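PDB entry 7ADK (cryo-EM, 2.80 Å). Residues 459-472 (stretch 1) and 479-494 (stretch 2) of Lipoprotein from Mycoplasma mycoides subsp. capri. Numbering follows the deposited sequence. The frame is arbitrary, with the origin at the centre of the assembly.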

# COMPACT_ATOMS: atom_id res chain seq x y z
N MET B 459 19.40 -11.61 23.03
CA MET B 459 18.09 -11.19 22.52
C MET B 459 17.24 -10.45 23.56
O MET B 459 17.09 -10.90 24.69
CB MET B 459 17.37 -12.41 21.95
CG MET B 459 16.12 -12.07 21.17
SD MET B 459 15.02 -13.47 20.94
CE MET B 459 16.08 -14.60 20.09
N VAL B 460 16.64 -9.32 23.17
CA VAL B 460 15.83 -8.46 24.05
C VAL B 460 14.33 -8.69 23.91
O VAL B 460 13.60 -8.48 24.88
CB VAL B 460 16.17 -6.97 23.89
CG1 VAL B 460 17.59 -6.70 24.34
CG2 VAL B 460 15.96 -6.41 22.49
N SER B 461 13.85 -9.13 22.75
CA SER B 461 12.44 -9.49 22.55
C SER B 461 12.21 -10.44 21.37
O SER B 461 13.02 -10.52 20.45
CB SER B 461 11.54 -8.26 22.43
OG SER B 461 11.89 -7.53 21.27
N PHE B 462 11.11 -11.18 21.44
CA PHE B 462 10.61 -12.15 20.47
C PHE B 462 9.15 -11.83 20.22
O PHE B 462 8.43 -11.53 21.15
CB PHE B 462 10.82 -13.56 21.05
CG PHE B 462 9.88 -14.64 20.56
CD1 PHE B 462 9.86 -14.98 19.20
CD2 PHE B 462 9.02 -15.30 21.47
CE1 PHE B 462 8.99 -15.98 18.75
CE2 PHE B 462 8.18 -16.34 21.03
CZ PHE B 462 8.17 -16.68 19.67
N SER B 463 8.67 -11.90 18.98
CA SER B 463 7.26 -11.62 18.70
C SER B 463 6.66 -12.52 17.61
O SER B 463 7.38 -13.02 16.75
CB SER B 463 7.09 -10.14 18.36
OG SER B 463 5.74 -9.76 18.40
N LEU B 464 5.34 -12.70 17.65
CA LEU B 464 4.52 -13.48 16.71
C LEU B 464 3.38 -12.58 16.23
O LEU B 464 2.48 -12.30 17.01
CB LEU B 464 3.98 -14.69 17.48
CG LEU B 464 5.01 -15.68 18.03
CD1 LEU B 464 4.35 -16.59 19.04
CD2 LEU B 464 5.62 -16.55 16.95
N THR B 465 3.35 -12.14 14.97
CA THR B 465 2.15 -11.49 14.40
C THR B 465 1.47 -12.34 13.35
O THR B 465 2.08 -12.78 12.39
CB THR B 465 2.34 -10.02 14.00
OG1 THR B 465 1.11 -9.46 13.56
CG2 THR B 465 3.31 -9.69 12.88
N ARG B 466 0.17 -12.57 13.55
CA ARG B 466 -0.60 -13.57 12.82
C ARG B 466 -2.02 -13.12 12.53
O ARG B 466 -2.62 -12.41 13.33
CB ARG B 466 -0.57 -14.88 13.62
CG ARG B 466 -1.11 -14.81 15.05
CD ARG B 466 -2.39 -15.61 15.14
NE ARG B 466 -3.17 -15.27 16.32
CZ ARG B 466 -4.07 -14.31 16.39
NH1 ARG B 466 -4.91 -14.30 17.36
NH2 ARG B 466 -4.14 -13.36 15.52
N LEU B 467 -2.55 -13.54 11.39
CA LEU B 467 -3.92 -13.30 10.93
C LEU B 467 -4.89 -14.11 11.79
O LEU B 467 -4.67 -15.31 11.97
CB LEU B 467 -3.94 -13.71 9.45
CG LEU B 467 -5.18 -13.37 8.62
CD1 LEU B 467 -5.54 -11.89 8.71
CD2 LEU B 467 -4.90 -13.65 7.15
N ASN B 468 -5.91 -13.48 12.39
CA ASN B 468 -6.81 -14.19 13.28
C ASN B 468 -7.80 -15.09 12.53
O ASN B 468 -8.24 -14.77 11.42
CB ASN B 468 -7.45 -13.32 14.38
CG ASN B 468 -7.99 -11.95 14.04
OD1 ASN B 468 -8.82 -11.77 13.17
ND2 ASN B 468 -7.61 -10.94 14.78
N SER B 469 -8.13 -16.23 13.13
CA SER B 469 -8.98 -17.27 12.56
C SER B 469 -10.39 -16.81 12.15
O SER B 469 -11.03 -17.42 11.30
CB SER B 469 -9.07 -18.42 13.56
OG SER B 469 -9.86 -18.09 14.68
N GLU B 470 -10.86 -15.73 12.74
CA GLU B 470 -12.16 -15.11 12.57
C GLU B 470 -12.40 -14.53 11.16
O GLU B 470 -13.55 -14.40 10.74
CB GLU B 470 -12.30 -14.02 13.64
CG GLU B 470 -12.29 -14.54 15.09
CD GLU B 470 -10.91 -14.65 15.75
OE1 GLU B 470 -10.60 -13.83 16.63
OE2 GLU B 470 -10.13 -15.58 15.43
N VAL B 471 -11.33 -14.23 10.42
CA VAL B 471 -11.28 -13.59 9.09
C VAL B 471 -11.87 -14.43 7.95
O VAL B 471 -11.92 -15.65 8.03
CB VAL B 471 -9.81 -13.25 8.81
CG1 VAL B 471 -9.43 -12.88 7.39
CG2 VAL B 471 -9.35 -12.10 9.69
N LYS B 472 -12.30 -13.78 6.86
CA LYS B 472 -13.05 -14.38 5.74
C LYS B 472 -12.34 -14.24 4.38
O LYS B 472 -11.66 -13.26 4.12
CB LYS B 472 -14.47 -13.79 5.70
CG LYS B 472 -15.29 -14.18 6.93
CD LYS B 472 -16.66 -13.52 6.96
CE LYS B 472 -17.35 -13.87 8.28
NZ LYS B 472 -18.54 -13.02 8.53
N LEU B 479 -1.79 -3.21 5.49
CA LEU B 479 -0.48 -3.72 5.93
C LEU B 479 -0.55 -4.29 7.35
O LEU B 479 -1.47 -4.00 8.11
CB LEU B 479 0.59 -2.63 5.85
CG LEU B 479 0.93 -2.10 4.45
CD1 LEU B 479 1.94 -0.97 4.56
CD2 LEU B 479 1.57 -3.17 3.58
N ASN B 480 0.42 -5.11 7.72
CA ASN B 480 0.38 -5.91 8.94
C ASN B 480 0.30 -5.07 10.22
O ASN B 480 -0.41 -5.45 11.14
CB ASN B 480 1.61 -6.82 8.87
CG ASN B 480 1.70 -7.95 9.87
OD1 ASN B 480 2.29 -8.97 9.58
ND2 ASN B 480 1.17 -7.82 11.07
N GLY B 481 0.97 -3.92 10.29
CA GLY B 481 0.88 -2.99 11.43
C GLY B 481 -0.32 -2.05 11.38
O GLY B 481 -0.50 -1.23 12.27
N HIS B 482 -1.14 -2.15 10.34
CA HIS B 482 -2.26 -1.26 10.02
C HIS B 482 -3.60 -1.98 9.96
O HIS B 482 -4.62 -1.29 10.00
CB HIS B 482 -1.97 -0.54 8.69
CG HIS B 482 -1.05 0.64 8.82
ND1 HIS B 482 -1.45 1.98 8.77
CD2 HIS B 482 0.27 0.60 9.17
CE1 HIS B 482 -0.37 2.70 9.10
NE2 HIS B 482 0.67 1.90 9.34
N ASP B 483 -3.65 -3.31 9.88
CA ASP B 483 -4.92 -4.04 9.89
C ASP B 483 -5.19 -4.69 11.26
O ASP B 483 -4.37 -5.43 11.79
CB ASP B 483 -4.96 -5.06 8.74
CG ASP B 483 -6.39 -5.35 8.33
OD1 ASP B 483 -6.77 -5.09 7.18
OD2 ASP B 483 -7.17 -5.76 9.21
N SER B 484 -6.39 -4.46 11.82
CA SER B 484 -6.89 -5.06 13.06
C SER B 484 -7.26 -6.54 12.96
O SER B 484 -7.47 -7.19 13.98
CB SER B 484 -8.08 -4.24 13.58
OG SER B 484 -8.99 -4.11 12.56
N ASN B 485 -7.28 -7.13 11.76
CA ASN B 485 -7.40 -8.57 11.55
C ASN B 485 -6.10 -9.33 11.82
O ASN B 485 -6.11 -10.55 11.94
CB ASN B 485 -7.92 -8.83 10.14
CG ASN B 485 -9.32 -8.31 9.92
OD1 ASN B 485 -10.31 -8.88 10.35
ND2 ASN B 485 -9.48 -7.21 9.25
N PHE B 486 -4.96 -8.65 11.95
CA PHE B 486 -3.77 -9.23 12.57
C PHE B 486 -3.78 -8.97 14.07
O PHE B 486 -4.20 -7.92 14.56
CB PHE B 486 -2.48 -8.71 11.93
CG PHE B 486 -2.37 -8.99 10.45
CD1 PHE B 486 -2.03 -10.27 9.99
CD2 PHE B 486 -2.64 -7.98 9.52
CE1 PHE B 486 -2.04 -10.55 8.61
CE2 PHE B 486 -2.64 -8.24 8.14
CZ PHE B 486 -2.36 -9.54 7.69
N THR B 487 -3.22 -9.92 14.82
CA THR B 487 -2.84 -9.72 16.21
C THR B 487 -1.36 -10.02 16.34
O THR B 487 -0.81 -10.81 15.57
CB THR B 487 -3.68 -10.55 17.20
OG1 THR B 487 -5.04 -10.63 16.81
CG2 THR B 487 -3.67 -9.97 18.60
N LYS B 488 -0.69 -9.36 17.28
CA LYS B 488 0.74 -9.50 17.54
C LYS B 488 0.95 -9.75 19.02
O LYS B 488 0.35 -9.07 19.85
CB LYS B 488 1.44 -8.25 17.01
CG LYS B 488 2.94 -8.18 17.30
CD LYS B 488 3.60 -7.08 16.46
CE LYS B 488 5.03 -6.82 16.93
NZ LYS B 488 5.81 -6.02 15.96
N PHE B 489 1.81 -10.70 19.35
CA PHE B 489 2.16 -11.07 20.72
C PHE B 489 3.66 -10.92 20.88
O PHE B 489 4.42 -11.63 20.24
CB PHE B 489 1.71 -12.52 20.99
CG PHE B 489 0.24 -12.74 20.72
CD1 PHE B 489 -0.20 -13.05 19.42
CD2 PHE B 489 -0.70 -12.57 21.75
CE1 PHE B 489 -1.56 -13.13 19.14
CE2 PHE B 489 -2.06 -12.68 21.47
CZ PHE B 489 -2.50 -12.94 20.16
N THR B 490 4.11 -9.99 21.72
CA THR B 490 5.54 -9.71 21.95
C THR B 490 5.93 -10.13 23.35
O THR B 490 5.28 -9.75 24.31
CB THR B 490 5.89 -8.24 21.70
OG1 THR B 490 5.52 -7.88 20.39
CG2 THR B 490 7.38 -7.94 21.82
N PHE B 491 7.02 -10.87 23.49
CA PHE B 491 7.54 -11.40 24.74
C PHE B 491 8.91 -10.82 25.03
O PHE B 491 9.76 -10.70 24.14
CB PHE B 491 7.56 -12.92 24.70
CG PHE B 491 6.25 -13.56 24.32
CD1 PHE B 491 5.93 -13.73 22.96
CD2 PHE B 491 5.35 -13.98 25.31
CE1 PHE B 491 4.71 -14.32 22.59
CE2 PHE B 491 4.15 -14.61 24.93
CZ PHE B 491 3.83 -14.78 23.58
N SER B 492 9.14 -10.47 26.29
CA SER B 492 10.34 -9.79 26.78
C SER B 492 10.78 -10.38 28.12
O SER B 492 9.93 -10.80 28.90
CB SER B 492 10.07 -8.30 26.91
OG SER B 492 8.95 -8.05 27.74
N PRO B 493 12.08 -10.46 28.40
CA PRO B 493 12.61 -11.06 29.62
C PRO B 493 12.49 -10.16 30.86
O PRO B 493 12.54 -8.94 30.77
CB PRO B 493 14.07 -11.33 29.30
CG PRO B 493 14.45 -10.22 28.34
CD PRO B 493 13.17 -10.00 27.55
N ILE B 494 12.41 -10.77 32.04
CA ILE B 494 12.30 -10.13 33.35
C ILE B 494 13.22 -10.85 34.35
O ILE B 494 13.52 -12.03 34.20
CB ILE B 494 10.79 -10.06 33.74
CG1 ILE B 494 10.21 -8.72 33.33
CG2 ILE B 494 10.47 -10.38 35.19
CD1 ILE B 494 8.75 -8.49 33.68

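On one face of the sheet, Phe462, Leu464, Phe489 and Phe491 form a buried apolar patch. The rings of Phe462 and Phe491 lie nearly parallel (22°) but slid apart, centroids 5.7 Å distant, so they barely overlap, with Phe462 CD2 3.8 Å from Phe491 CD1; Leu464 CD1 packs 4.2 Å from Phe491 CE1. Farther along this face the Arg466 guanidinium presents one flat side to Phe489, with Arg466 NE 3.9 Å from Phe489 CE1, while its NE and NH1 are hydrogen-bonded elsewhere in the structure; a planar guanidinium can thus offer a flat face to an aromatic neighbour while NE and NH1 keep their hydrogen bonds. On the other face Leu467 CD1 sits over the Phe486 ring, 4.2 Å from its centroid, a CH-pi contact that suits a branched aliphatic tip.

Between the two faces runs the backbone ladder of antiparallel strands 461-467 and 486-493 (168° between their directions); the two stretches bury 955 Å² between them. Phe462 N to Phe491 O (3.1 Å) and Phe491 N to Phe462 O (2.8 Å) close one ring of hydrogen bonds; Leu464 pairs with Phe489 and Arg466 with Thr487 in the same reciprocal way. Between them lie the closer non-hydrogen-bonded pairs, such as Thr465 CA to Lys488 CA at 4.0 Å; on this face three of the side chains, Ser463, Thr465 and Thr490, carry hydroxyls that bond across the strands. Ser463 OG and Thr490 OG1 share a hydrogen bond of 2.7 Å. Thr465 OG1 donates to Thr487 O (3.1 Å) and accepts from Asn480 ND2 (3.0 Å), tying the loop before the second strand to the first.

At the polar end, Asn468 N donates to Asn485 O (3.0 Å), extending the ladder past the strand, and Asn468 ND2 reaches Thr487 OG1 (3.3 Å). Asp483 OD2 steadies this corner by accepting from Asn485 N (2.9 Å) and Asn485 ND2 (2.7 Å).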